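Local coordinates for cellulosomal scaffoldin adaptor protein B (PDB 3FNK) that serves as a cohesin module of an adaptor scaffoldin, a dockerin-binding beta-barrel unit in the assembly of the bacterial cellulosome, at residues L76-E79 with D80-P83. Residues are numbered along the deposited sequence; the frame is centred on the assembly and turned at random.
Sequences LVSE and DYGP
A single turn of 3-10 helix reverses the chain in the loop between strands 71-72 and 83-87 of this cohesin module, and Ser78, Tyr81 and Pro83 meet around it. Two successive i to i+3 bonds define the turn. The amide N of Tyr81 reaches Ser78 O at 3.1 Å, and that of Gly82 reaches Glu79 O at 3.0 Å; both are fairly straight at hydrogen, yet each donor stands well above the plane of the carbonyl it meets.

The Ser78 hydroxyl works at the start of the turn. A chi1 of 160° turns OG away from the Ser78 amide and lays it over one face of the Tyr81 ring, offset toward the rim and 3.5 Å from Tyr81 CD1. The same OG is hydrogen-bonded to a water at 2.8 Å, and this water also accepts the N-H of Asp80, so a water bridge links the Ser78 hydroxyl to the backbone N-H of Asp80, two residues on. The Tyr81 ring meets Tyr102 edge-to-face and also touches Tyr108, tying the loop to strand 95-102 and helix 105-111.

Gly82 has positive phi (62°) as the chain leaves the turn, and Pro83 then turns its ring back onto the incoming chain. The proline CB packs against Leu76 O at 3.3 Å, while Pro83 CD lies 3.5 Å from Ser78 O. Glu79, bent at chi2 (-51°), crosses the proline ring at about a right angle, with Glu79 OE2 3.9 Å from Pro83 CG. Leu76 O also accepts a bond from Arg100, while the leucine side chain is buried against Phe39, Tyr42 and Tyr102. Two consecutive i to i+3 bonds are the signature of a 3-10 turn, which here ends at a glycine of positive phi and leads into strand 83-87 of the cohesin beta barrel.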
ATOM      1  N   LEU A  76       2.054   9.027  -8.403  1.00 25.12           N
ATOM      2  CA  LEU A  76       3.151   8.244  -8.985  1.00 25.38           C
ATOM      3  C   LEU A  76       2.844   7.692 -10.398  1.00 25.91           C
ATOM      4  O   LEU A  76       3.451   6.696 -10.843  1.00 23.82           O
ATOM      5  CB  LEU A  76       3.543   7.109  -8.013  1.00 24.68           C
ATOM      6  CG  LEU A  76       3.987   7.541  -6.597  1.00 25.31           C
ATOM      7  CD1 LEU A  76       4.393   6.320  -5.730  1.00 25.04           C
ATOM      8  CD2 LEU A  76       5.117   8.574  -6.647  1.00 22.13           C
ATOM      9  N   VAL A  77       1.882   8.323 -11.083  1.00 26.47           N
ATOM     10  CA  VAL A  77       1.553   7.957 -12.468  1.00 28.43           C
ATOM     11  C   VAL A  77       1.868   9.030 -13.505  1.00 30.15           C
ATOM     12  O   VAL A  77       1.471   8.896 -14.676  1.00 31.45           O
ATOM     13  CB  VAL A  77       0.071   7.482 -12.644  1.00 28.31           C
ATOM     14  CG1 VAL A  77      -0.133   6.186 -11.958  1.00 27.79           C
ATOM     15  CG2 VAL A  77      -0.906   8.524 -12.103  1.00 28.57           C
ATOM     16  N   SER A  78       2.594  10.080 -13.129  1.00 30.28           N
ATOM     17  CA  SER A  78       2.987  11.035 -14.152  1.00 32.52           C
ATOM     18  C   SER A  78       4.215  10.502 -14.921  1.00 32.84           C
ATOM     19  O   SER A  78       5.290  10.373 -14.355  1.00 33.15           O
ATOM     20  CB  SER A  78       3.255  12.420 -13.537  1.00 32.53           C
ATOM     21  OG  SER A  78       4.048  13.189 -14.429  1.00 36.80           O
ATOM     22  N   GLU A  79       4.047  10.216 -16.209  1.00 33.66           N
ATOM     23  CA  GLU A  79       5.072   9.526 -16.991  1.00 34.07           C
ATOM     24  C   GLU A  79       6.339  10.332 -17.158  1.00 32.13           C
ATOM     25  O   GLU A  79       7.414   9.772 -17.150  1.00 31.82           O
ATOM     26  CB  GLU A  79       4.543   9.029 -18.348  1.00 35.50           C
ATOM     27  CG  GLU A  79       3.645   7.746 -18.274  1.00 40.62           C
ATOM     28  CD  GLU A  79       4.239   6.520 -17.458  1.00 47.20           C
ATOM     29  OE1 GLU A  79       5.445   6.146 -17.589  1.00 48.35           O
ATOM     30  OE2 GLU A  79       3.468   5.900 -16.683  1.00 49.34           O
ATOM     31  N   ASP A  80       6.209  11.650 -17.238  1.00 31.65           N
ATOM     32  CA  ASP A  80       7.346  12.571 -17.216  1.00 30.58           C
ATOM     33  C   ASP A  80       8.376  12.383 -16.105  1.00 29.41           C
ATOM     34  O   ASP A  80       9.540  12.778 -16.264  1.00 27.41           O
ATOM     35  CB  ASP A  80       6.846  14.011 -17.184  1.00 31.70           C
ATOM     36  CG  ASP A  80       6.164  14.403 -18.477  1.00 34.80           C
ATOM     37  OD1 ASP A  80       6.191  13.583 -19.431  1.00 36.92           O
ATOM     38  OD2 ASP A  80       5.595  15.510 -18.523  1.00 39.06           O
ATOM     39  N   TYR A  81       7.954  11.806 -14.975  1.00 28.48           N
ATOM     40  CA  TYR A  81       8.854  11.682 -13.810  1.00 27.32           C
ATOM     41  C   TYR A  81       9.431  10.267 -13.698  1.00 26.72           C
ATOM     42  O   TYR A  81      10.178   9.943 -12.764  1.00 27.83           O
ATOM     43  CB  TYR A  81       8.104  12.083 -12.536  1.00 27.19           C
ATOM     44  CG  TYR A  81       7.473  13.457 -12.577  1.00 26.41           C
ATOM     45  CD1 TYR A  81       6.342  13.748 -11.802  1.00 29.03           C
ATOM     46  CD2 TYR A  81       8.022  14.479 -13.345  1.00 25.50           C
ATOM     47  CE1 TYR A  81       5.758  14.986 -11.832  1.00 28.75           C
ATOM     48  CE2 TYR A  81       7.444  15.725 -13.381  1.00 29.31           C
ATOM     49  CZ  TYR A  81       6.319  15.966 -12.620  1.00 29.20           C
ATOM     50  OH  TYR A  81       5.762  17.199 -12.637  1.00 33.29           O
ATOM     51  N   GLY A  82       9.115   9.433 -14.682  1.00 25.91           N
ATOM     52  CA  GLY A  82       9.727   8.106 -14.807  1.00 25.16           C
ATOM     53  C   GLY A  82       9.437   7.178 -13.624  1.00 24.86           C
ATOM     54  O   GLY A  82      10.348   6.770 -12.911  1.00 25.26           O
ATOM     55  N   PRO A  83       8.165   6.843 -13.405  1.00 24.60           N
ATOM     56  CA  PRO A  83       7.844   5.883 -12.325  1.00 24.80           C
ATOM     57  C   PRO A  83       8.303   4.436 -12.632  1.00 24.54           C
ATOM     58  O   PRO A  83       8.251   3.982 -13.782  1.00 25.40           O
ATOM     59  CB  PRO A  83       6.314   5.945 -12.234  1.00 24.89           C
ATOM     60  CG  PRO A  83       5.876   6.364 -13.618  1.00 24.92           C
ATOM     61  CD  PRO A  83       6.965   7.335 -14.085  1.00 24.26           C
TER
HETATM   62  O   HOH W   1       3.709  12.953 -17.238  1.00 54.14           O